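Local structure of yersinopine synthase (6C4M) at residues A33-A38 with P70-Q75; Y168-K173 with A204-F209; K308-R313 with G418-V423. The protein catalyses the NADPH-dependent reductive condensation of pyruvate with an aminobutanoate intermediate, the last step in making the metallophore yersinopine. All coordinates share one frame; numbering follows the deposited sequence.

How the contacts relate
Contacts 1 and 2 are neighbours in the NADP-binding part of the fold, their centres 11 Å apart, and both reach the dinucleotide. Strands 71-76 and 203-217 lie side by side in one mixed sheet, and helix 32-44 packs against both, so Gln36 of contact 1 meets Thr206 of contact 2. Contact 3 joins the C-terminal ends of helices 294-313 and 401-419 on the opposite side of the chain's centre, about 17 Å from contact 2 and 24 Å from contact 1 at the nearest atoms. Along the chain the three follow in series, each closing before the next opens. Two thus contribute to the cofactor site, whereas the third ties helices together far from it.

Contact 1 (A33-A38 with P70-Q75); sequences AAIQLA and PTLYLQ. With NAP (NADP nicotinamide-adenine-dinucleotide phosphate), chain B.
In the Rossmann-type cofactor-binding region, the helix that follows the glycine-rich turn sets Ile35 and Gln36 against Leu72 and Leu74 of strand 71-76. Helix and strand run at 93° to each other, with 8.2 Å between their axes. Ile35 buries more surface here than any other residue. Its CG1 meets Leu72 CD1 at 4.0 Å; with CG1 beside the backbone N (chi1 -63°), CG2 stands anti to it and lies 3.4 Å from Tyr73 O and 4.2 Å from Leu74 CB. Gln36 works differently: its chain bends at chi2 (70°), and the amide crosses the forked end of Leu74, OE1 lying 3.2 Å from CD2 and 3.3 Å from CD1. That oxygen is hydrogen-bonded to Thr206 of the adjacent strand, and NE2 to Gln84, so the buried amide has polar partners on both its atoms. At the start of the helix Ala33 N donates to O1N of the NADP pyrophosphate at 2.9 Å, where the helix end would probably add a favourable field. No hydrogen bond joins 33-38 to 70-75; the two meet by side-chain packing, and their polar atoms bond elsewhere, Ala33 N to the cofactor and the Gln36 amide to other parts of the chain.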
# COMPACT_ATOMS: atom_id res chain seq x y z
N ALA A 33 -27.86 -5.50 14.83
CA ALA A 33 -28.65 -4.84 13.79
C ALA A 33 -30.15 -4.86 14.13
O ALA A 33 -30.86 -3.90 13.81
CB ALA A 33 -28.41 -5.52 12.45
N ALA A 34 -30.63 -5.92 14.77
CA ALA A 34 -32.06 -5.98 15.07
C ALA A 34 -32.46 -4.89 16.05
O ALA A 34 -33.60 -4.41 16.01
CB ALA A 34 -32.44 -7.36 15.62
N ILE A 35 -31.55 -4.48 16.92
CA ILE A 35 -31.87 -3.38 17.82
C ILE A 35 -32.02 -2.09 17.03
O ILE A 35 -32.99 -1.35 17.20
CB ILE A 35 -30.81 -3.27 18.92
CG1 ILE A 35 -30.81 -4.54 19.79
CG2 ILE A 35 -31.05 -2.06 19.79
CD1 ILE A 35 -29.59 -4.67 20.69
N GLN A 36 -31.07 -1.80 16.13
CA GLN A 36 -31.22 -0.61 15.29
C GLN A 36 -32.51 -0.67 14.49
O GLN A 36 -33.23 0.33 14.37
CB GLN A 36 -30.06 -0.49 14.32
CG GLN A 36 -30.18 0.72 13.34
CD GLN A 36 -30.02 2.07 14.02
OE1 GLN A 36 -29.02 2.33 14.71
NE2 GLN A 36 -31.01 2.94 13.84
N LEU A 37 -32.76 -1.82 13.86
CA LEU A 37 -33.96 -2.02 13.07
C LEU A 37 -35.21 -1.79 13.91
O LEU A 37 -36.13 -1.10 13.48
CB LEU A 37 -33.97 -3.43 12.48
CG LEU A 37 -35.19 -3.90 11.69
CD1 LEU A 37 -35.39 -3.07 10.44
CD2 LEU A 37 -35.00 -5.37 11.36
N ALA A 38 -35.25 -2.39 15.10
CA ALA A 38 -36.45 -2.25 15.93
C ALA A 38 -36.73 -0.80 16.27
O ALA A 38 -37.88 -0.36 16.27
CB ALA A 38 -36.30 -3.07 17.21
N PRO A 70 -38.81 -5.51 28.98
CA PRO A 70 -38.79 -5.76 27.53
C PRO A 70 -38.40 -4.53 26.71
O PRO A 70 -39.13 -4.07 25.84
CB PRO A 70 -40.22 -6.25 27.25
CG PRO A 70 -41.07 -5.61 28.32
CD PRO A 70 -40.19 -5.48 29.53
N THR A 71 -37.19 -4.02 26.95
CA THR A 71 -36.73 -2.79 26.32
C THR A 71 -35.31 -2.97 25.80
O THR A 71 -34.42 -3.41 26.53
CB THR A 71 -36.77 -1.64 27.32
OG1 THR A 71 -38.11 -1.49 27.80
CG2 THR A 71 -36.30 -0.35 26.65
N LEU A 72 -35.11 -2.58 24.54
CA LEU A 72 -33.80 -2.53 23.92
C LEU A 72 -33.32 -1.08 23.87
O LEU A 72 -34.13 -0.15 23.83
CB LEU A 72 -33.84 -3.11 22.51
CG LEU A 72 -34.47 -4.50 22.42
CD1 LEU A 72 -34.59 -4.91 20.97
CD2 LEU A 72 -33.61 -5.47 23.22
N TYR A 73 -32.01 -0.91 23.87
CA TYR A 73 -31.36 0.40 23.94
C TYR A 73 -30.36 0.56 22.80
O TYR A 73 -29.65 -0.39 22.45
CB TYR A 73 -30.64 0.57 25.28
CG TYR A 73 -31.59 0.58 26.46
CD1 TYR A 73 -32.23 1.75 26.85
CD2 TYR A 73 -31.87 -0.58 27.16
CE1 TYR A 73 -33.11 1.77 27.91
CE2 TYR A 73 -32.74 -0.57 28.24
CZ TYR A 73 -33.36 0.61 28.61
OH TYR A 73 -34.24 0.64 29.67
N LEU A 74 -30.33 1.76 22.22
CA LEU A 74 -29.48 2.07 21.09
C LEU A 74 -28.87 3.46 21.26
O LEU A 74 -29.52 4.38 21.77
CB LEU A 74 -30.25 2.04 19.76
CG LEU A 74 -29.56 2.51 18.47
CD1 LEU A 74 -28.56 1.51 17.91
CD2 LEU A 74 -30.63 2.81 17.44
N GLN A 75 -27.62 3.60 20.82
CA GLN A 75 -26.94 4.88 20.80
C GLN A 75 -26.31 5.13 19.44
O GLN A 75 -25.74 4.22 18.82
CB GLN A 75 -25.87 4.98 21.88
CG GLN A 75 -26.43 4.91 23.29
CD GLN A 75 -25.45 5.40 24.34
OE1 GLN A 75 -25.82 6.10 25.27
NE2 GLN A 75 -24.18 5.03 24.18
PA NAP B . -25.34 -11.63 13.61
O1A NAP B . -25.29 -11.68 12.14
O2A NAP B . -23.96 -11.91 14.26
O5B NAP B . -26.45 -12.74 14.11
C5B NAP B . -27.83 -12.35 13.90
C4B NAP B . -28.72 -13.47 14.46
O4B NAP B . -28.34 -14.76 13.69
C3B NAP B . -28.48 -13.69 15.71
O3B NAP B . -29.71 -14.06 16.41
C2B NAP B . -27.48 -15.00 15.73
O2B NAP B . -27.63 -15.73 17.00
C1B NAP B . -27.85 -15.74 14.76
N9A NAP B . -26.63 -16.32 14.18
C8A NAP B . -25.43 -15.85 13.81
N7A NAP B . -24.75 -16.92 13.37
C5A NAP B . -25.56 -18.02 13.48
C6A NAP B . -25.27 -19.32 13.14
N6A NAP B . -24.11 -20.02 12.59
N1A NAP B . -26.21 -20.27 13.33
C2A NAP B . -27.44 -19.94 13.84
N3A NAP B . -27.71 -18.65 14.18
C4A NAP B . -26.75 -17.68 13.99
O3 NAP B . -25.84 -10.11 14.05
PN NAP B . -26.05 -8.77 13.16
O1N NAP B . -27.19 -8.10 13.79
O2N NAP B . -24.72 -7.98 13.29
O5D NAP B . -26.30 -9.02 11.53
C5D NAP B . -27.64 -9.06 10.98
C4D NAP B . -27.48 -9.28 9.46
O4D NAP B . -26.70 -8.05 8.82
C3D NAP B . -26.77 -10.34 9.14
O3D NAP B . -27.27 -10.77 7.78
C2D NAP B . -25.33 -9.87 8.93
O2D NAP B . -24.76 -10.63 7.98
C1D NAP B . -25.56 -8.46 8.35
N1N NAP B . -24.52 -7.46 8.70
C2N NAP B . -24.59 -6.72 9.83
C3N NAP B . -23.58 -5.76 10.08
C7N NAP B . -23.61 -4.90 11.36
O7N NAP B . -23.12 -3.84 11.40
N7N NAP B . -24.27 -5.46 12.51
C4N NAP B . -22.54 -5.59 9.21
C5N NAP B . -22.48 -6.33 8.09
C6N NAP B . -23.48 -7.27 7.82
P2B NAP B . -26.75 -15.24 18.37
O1X NAP B . -25.36 -15.84 18.23
O2X NAP B . -26.65 -13.76 18.42
O3X NAP B . -27.41 -15.83 19.60

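Contact 2 (Y168-K173 with A204-F209); sequences YYADTK and AYTKAF. With NAP (NADP nicotinamide-adenine-dinucleotide phosphate), chain B.
Thr172 and Thr206 face each other across two antiparallel strands, their OG1 atoms 2.8 Å apart. With Thr172 OG1 beside its own backbone N (chi1 -52°), the hydroxyl is turned to Thr206 OG1 and also shares a hydrogen bond of 2.8 Å with Tyr168 OH, lying at the edge of the Tyr168 ring, in its plane; Thr206 OG1 has Gln36 as its other partner. Because these threonines form a non-hydrogen-bonded pair, the backbone N and O of Thr172 turn from strand 203-217 to the nicotinamide. Thr172 N donates to O7N of NADP at 2.9 Å, nearly straight at 165°, and N7N donates a hydrogen bond to Thr172 O at 3.0 Å. Gripped at both ends, the carboxamide is fixed in its rotation, while Tyr168 CD2 packs near C7N. The two strands belong to the mixed sheet that includes the Rossmann-type strands, and their pairing is regular at Lys173: its N donates to Tyr205 O at 2.9 Å and its O accepts from Tyr205 N at 2.8 Å. Further on, Asp171 N donates to Ala208 O and Asp171 O accepts from Lys207 N, whereas Ala208 N is buried with no partner in the model. The Asp171 carboxylate is shared: OD1 makes a salt bridge of 2.9 Å with Lys173 NZ, weak as a hydrogen bond, and OD2 a long one of 3.8 Å with Lys207 NZ.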
# COMPACT_ATOMS: atom_id res chain seq x y z
N TYR A 168 -27.25 -5.00 5.06
CA TYR A 168 -27.70 -4.26 6.22
C TYR A 168 -27.28 -2.81 6.05
O TYR A 168 -26.24 -2.51 5.43
CB TYR A 168 -27.15 -4.86 7.51
CG TYR A 168 -27.48 -4.04 8.73
CD1 TYR A 168 -28.80 -3.75 9.06
CD2 TYR A 168 -26.46 -3.55 9.56
CE1 TYR A 168 -29.10 -2.97 10.16
CE2 TYR A 168 -26.76 -2.77 10.67
CZ TYR A 168 -28.07 -2.50 10.97
OH TYR A 168 -28.36 -1.73 12.09
N TYR A 169 -28.11 -1.89 6.54
CA TYR A 169 -27.99 -0.48 6.16
C TYR A 169 -27.13 0.34 7.13
O TYR A 169 -27.08 1.58 7.01
CB TYR A 169 -29.38 0.15 6.03
CG TYR A 169 -30.26 0.09 7.26
CD1 TYR A 169 -30.20 1.08 8.24
CD2 TYR A 169 -31.20 -0.94 7.42
CE1 TYR A 169 -31.05 1.03 9.37
CE2 TYR A 169 -32.03 -1.00 8.52
CZ TYR A 169 -31.96 -0.03 9.50
OH TYR A 169 -32.84 -0.12 10.57
N ALA A 170 -26.41 -0.31 8.03
CA ALA A 170 -25.63 0.41 9.02
C ALA A 170 -24.45 -0.44 9.50
O ALA A 170 -24.22 -1.56 9.04
CB ALA A 170 -26.50 0.79 10.21
N ASP A 171 -23.76 0.11 10.49
CA ASP A 171 -22.69 -0.53 11.24
C ASP A 171 -23.08 -0.47 12.71
O ASP A 171 -23.04 0.60 13.33
CB ASP A 171 -21.37 0.21 10.99
CG ASP A 171 -20.18 -0.48 11.64
OD1 ASP A 171 -20.35 -1.19 12.65
OD2 ASP A 171 -19.07 -0.29 11.12
N THR A 172 -23.47 -1.61 13.28
CA THR A 172 -24.07 -1.65 14.61
C THR A 172 -23.46 -2.79 15.41
O THR A 172 -23.30 -3.90 14.89
CB THR A 172 -25.60 -1.86 14.53
OG1 THR A 172 -26.17 -0.87 13.66
CG2 THR A 172 -26.23 -1.73 15.93
N LYS A 173 -23.16 -2.52 16.68
CA LYS A 173 -22.42 -3.43 17.53
C LYS A 173 -22.92 -3.37 18.97
O LYS A 173 -23.55 -2.39 19.40
CB LYS A 173 -20.91 -3.12 17.48
CG LYS A 173 -20.27 -3.69 16.24
CD LYS A 173 -19.44 -2.66 15.47
CE LYS A 173 -18.86 -3.28 14.19
NZ LYS A 173 -19.93 -3.98 13.37
N ALA A 204 -27.03 -1.65 22.00
CA ALA A 204 -26.22 -1.60 20.79
C ALA A 204 -25.84 -0.16 20.51
O ALA A 204 -26.37 0.78 21.12
CB ALA A 204 -26.94 -2.20 19.59
N TYR A 205 -24.91 0.01 19.58
CA TYR A 205 -24.55 1.35 19.16
C TYR A 205 -24.23 1.31 17.68
O TYR A 205 -23.69 0.33 17.17
CB TYR A 205 -23.37 1.91 19.97
CG TYR A 205 -22.03 1.39 19.57
CD1 TYR A 205 -21.64 0.10 19.90
CD2 TYR A 205 -21.13 2.19 18.86
CE1 TYR A 205 -20.38 -0.39 19.54
CE2 TYR A 205 -19.87 1.70 18.50
CZ TYR A 205 -19.51 0.42 18.84
OH TYR A 205 -18.28 -0.07 18.47
N THR A 206 -24.65 2.35 16.98
CA THR A 206 -24.47 2.43 15.55
C THR A 206 -23.49 3.56 15.27
O THR A 206 -23.73 4.70 15.67
CB THR A 206 -25.80 2.67 14.85
OG1 THR A 206 -26.64 1.52 15.03
CG2 THR A 206 -25.58 2.93 13.36
N LYS A 207 -22.40 3.22 14.59
CA LYS A 207 -21.29 4.11 14.26
C LYS A 207 -21.49 4.85 12.95
O LYS A 207 -20.89 5.92 12.76
CB LYS A 207 -19.98 3.31 14.16
CG LYS A 207 -19.50 2.71 15.46
CD LYS A 207 -18.69 1.39 15.27
CE LYS A 207 -17.58 1.52 14.23
NZ LYS A 207 -16.77 0.27 14.13
N ALA A 208 -22.29 4.30 12.04
CA ALA A 208 -22.37 4.85 10.69
C ALA A 208 -23.57 4.24 9.97
O ALA A 208 -23.98 3.11 10.27
CB ALA A 208 -21.07 4.57 9.92
N PHE A 209 -24.13 5.00 9.03
CA PHE A 209 -25.16 4.51 8.13
C PHE A 209 -24.61 4.44 6.71
O PHE A 209 -23.75 5.23 6.32
CB PHE A 209 -26.41 5.42 8.19
CG PHE A 209 -27.13 5.36 9.52
CD1 PHE A 209 -27.87 4.26 9.87
CD2 PHE A 209 -27.03 6.41 10.41
CE1 PHE A 209 -28.51 4.20 11.09
CE2 PHE A 209 -27.66 6.36 11.63
CZ PHE A 209 -28.41 5.26 11.97
PA NAP B . -25.34 -11.63 13.61
O1A NAP B . -25.29 -11.68 12.14
O2A NAP B . -23.96 -11.91 14.26
O5B NAP B . -26.45 -12.74 14.11
C5B NAP B . -27.83 -12.35 13.90
C4B NAP B . -28.72 -13.47 14.46
O4B NAP B . -28.34 -14.76 13.69
C3B NAP B . -28.48 -13.69 15.71
O3B NAP B . -29.71 -14.06 16.41
C2B NAP B . -27.48 -15.00 15.73
O2B NAP B . -27.63 -15.73 17.00
C1B NAP B . -27.85 -15.74 14.76
N9A NAP B . -26.63 -16.32 14.18
C8A NAP B . -25.43 -15.85 13.81
N7A NAP B . -24.75 -16.92 13.37
C5A NAP B . -25.56 -18.02 13.48
C6A NAP B . -25.27 -19.32 13.14
N6A NAP B . -24.11 -20.02 12.59
N1A NAP B . -26.21 -20.27 13.33
C2A NAP B . -27.44 -19.94 13.84
N3A NAP B . -27.71 -18.65 14.18
C4A NAP B . -26.75 -17.68 13.99
O3 NAP B . -25.84 -10.11 14.05
PN NAP B . -26.05 -8.77 13.16
O1N NAP B . -27.19 -8.10 13.79
O2N NAP B . -24.72 -7.98 13.29
O5D NAP B . -26.30 -9.02 11.53
C5D NAP B . -27.64 -9.06 10.98
C4D NAP B . -27.48 -9.28 9.46
O4D NAP B . -26.70 -8.05 8.82
C3D NAP B . -26.77 -10.34 9.14
O3D NAP B . -27.27 -10.77 7.78
C2D NAP B . -25.33 -9.87 8.93
O2D NAP B . -24.76 -10.63 7.98
C1D NAP B . -25.56 -8.46 8.35
N1N NAP B . -24.52 -7.46 8.70
C2N NAP B . -24.59 -6.72 9.83
C3N NAP B . -23.58 -5.76 10.08
C7N NAP B . -23.61 -4.90 11.36
O7N NAP B . -23.12 -3.84 11.40
N7N NAP B . -24.27 -5.46 12.51
C4N NAP B . -22.54 -5.59 9.21
C5N NAP B . -22.48 -6.33 8.09
C6N NAP B . -23.48 -7.27 7.82
P2B NAP B . -26.75 -15.24 18.37
O1X NAP B . -25.36 -15.84 18.23
O2X NAP B . -26.65 -13.76 18.42
O3X NAP B . -27.41 -15.83 19.60

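Contact 3 (K308-R313 with G418-V423); sequences KRLLNR and GALDVV
Val422 is wedged between Arg309, Leu310 and Arg313 on the last turns of helix 294-313, and around it the apolar packing is tightest. Its CG2 lies 3.5 Å from Arg313 CG, so one methyl rests on the aliphatic part of a charged side chain, while CG1 reaches Arg309 CB at 4.0 Å. Deeper in, Leu310 CD1 and Leu420 CD1 meet at 4.5 Å; Leu413 and Ala417 of helix 401-419 pack against Leu310, and Trp470 of helix 459-471 touches both Leu420 and Arg313. The opposing segment can offer its backbone because helix 401-419 ends in a Schellman motif: Val422 N bonds to Ala417 O, Asp421 N bonds to Gly418 O, and Asp421 takes a positive phi of 69°. Leu420 O is then available to Arg313, whose NE donates to it at 3.1 Å in the plane of the carbonyl, with NH2 adding a weak bond at 3.3 Å.

The other side is looser. Arg309 and Val423 are exposed, and a single side-chain bond links them, from Arg309 NE to Val423 O at 3.1 Å and bent to 137° at the hydrogen. The bend of Arg309 at chi3 (-52°) brings NE to that oxygen, and NH2 makes a salt bridge with Asp306 on its own helix. Two arginines therefore spend their NE groups on main-chain carbonyls at and just beyond a helix end, and their methylenes on valine, so that one helix terminus is held by both polar and apolar contacts without a salt bridge across the segments.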
# COMPACT_ATOMS: atom_id res chain seq x y z
N LYS A 308 -20.15 -12.43 -12.91
CA LYS A 308 -20.72 -11.91 -14.15
C LYS A 308 -21.21 -13.04 -15.04
O LYS A 308 -22.30 -12.95 -15.63
CB LYS A 308 -19.69 -11.06 -14.88
CG LYS A 308 -20.01 -10.76 -16.33
CD LYS A 308 -18.86 -9.89 -16.88
CE LYS A 308 -19.08 -9.48 -18.30
NZ LYS A 308 -19.27 -10.65 -19.17
N ARG A 309 -20.42 -14.11 -15.15
CA ARG A 309 -20.84 -15.28 -15.93
C ARG A 309 -22.13 -15.86 -15.38
O ARG A 309 -23.03 -16.21 -16.15
CB ARG A 309 -19.75 -16.36 -15.91
CG ARG A 309 -19.24 -16.75 -17.29
CD ARG A 309 -18.12 -17.84 -17.26
NE ARG A 309 -17.00 -17.51 -16.37
CZ ARG A 309 -16.07 -16.60 -16.62
NH1 ARG A 309 -16.11 -15.91 -17.76
NH2 ARG A 309 -15.09 -16.37 -15.74
N LEU A 310 -22.20 -16.03 -14.05
CA LEU A 310 -23.37 -16.65 -13.45
C LEU A 310 -24.59 -15.76 -13.56
O LEU A 310 -25.67 -16.21 -13.96
CB LEU A 310 -23.09 -16.97 -11.97
CG LEU A 310 -24.24 -17.60 -11.19
CD1 LEU A 310 -24.70 -18.88 -11.85
CD2 LEU A 310 -23.82 -17.88 -9.74
N LEU A 311 -24.45 -14.49 -13.17
CA LEU A 311 -25.55 -13.54 -13.29
C LEU A 311 -26.05 -13.44 -14.72
O LEU A 311 -27.26 -13.53 -14.98
CB LEU A 311 -25.09 -12.18 -12.79
CG LEU A 311 -24.87 -12.08 -11.28
CD1 LEU A 311 -24.19 -10.77 -10.93
CD2 LEU A 311 -26.19 -12.17 -10.57
N ASN A 312 -25.14 -13.25 -15.68
CA ASN A 312 -25.55 -13.18 -17.08
C ASN A 312 -26.37 -14.40 -17.48
O ASN A 312 -27.37 -14.27 -18.19
CB ASN A 312 -24.33 -13.04 -17.97
CG ASN A 312 -23.69 -11.66 -17.89
OD1 ASN A 312 -24.12 -10.80 -17.12
ND2 ASN A 312 -22.64 -11.46 -18.64
N ARG A 313 -25.94 -15.58 -17.05
CA ARG A 313 -26.69 -16.80 -17.33
C ARG A 313 -28.08 -16.73 -16.72
O ARG A 313 -29.05 -17.23 -17.29
CB ARG A 313 -25.93 -18.01 -16.77
CG ARG A 313 -26.61 -19.34 -16.99
CD ARG A 313 -26.53 -19.78 -18.43
NE ARG A 313 -26.93 -21.17 -18.52
CZ ARG A 313 -28.18 -21.59 -18.72
NH1 ARG A 313 -29.17 -20.72 -18.90
NH2 ARG A 313 -28.43 -22.89 -18.77
N GLY A 418 -22.78 -24.88 -11.62
CA GLY A 418 -22.58 -26.18 -12.24
C GLY A 418 -23.87 -26.76 -12.80
O GLY A 418 -23.88 -27.34 -13.89
N ALA A 419 -24.99 -26.58 -12.09
CA ALA A 419 -26.26 -27.05 -12.62
C ALA A 419 -26.63 -26.32 -13.90
O ALA A 419 -27.33 -26.88 -14.75
CB ALA A 419 -27.37 -26.88 -11.58
N LEU A 420 -26.20 -25.07 -14.06
CA LEU A 420 -26.52 -24.29 -15.24
C LEU A 420 -25.44 -24.33 -16.30
O LEU A 420 -25.54 -23.61 -17.30
CB LEU A 420 -26.80 -22.84 -14.84
CG LEU A 420 -27.99 -22.68 -13.90
CD1 LEU A 420 -28.16 -21.24 -13.42
CD2 LEU A 420 -29.22 -23.13 -14.60
N ASP A 421 -24.40 -25.15 -16.12
CA ASP A 421 -23.33 -25.30 -17.10
C ASP A 421 -22.47 -24.02 -17.18
O ASP A 421 -22.01 -23.63 -18.25
CB ASP A 421 -23.89 -25.68 -18.47
CG ASP A 421 -24.71 -26.97 -18.43
OD1 ASP A 421 -24.15 -27.99 -17.96
OD2 ASP A 421 -25.91 -26.95 -18.83
N VAL A 422 -22.25 -23.39 -16.03
CA VAL A 422 -21.45 -22.18 -15.92
C VAL A 422 -20.21 -22.52 -15.11
O VAL A 422 -20.33 -23.04 -14.00
CB VAL A 422 -22.24 -21.05 -15.23
CG1 VAL A 422 -21.33 -19.88 -14.95
CG2 VAL A 422 -23.43 -20.59 -16.08
N VAL A 423 -19.03 -22.20 -15.64
CA VAL A 423 -17.78 -22.47 -14.92
C VAL A 423 -17.36 -21.21 -14.19
O VAL A 423 -17.46 -20.10 -14.73
CB VAL A 423 -16.68 -22.96 -15.88
CG1 VAL A 423 -17.21 -24.12 -16.72
CG2 VAL A 423 -16.18 -21.84 -16.76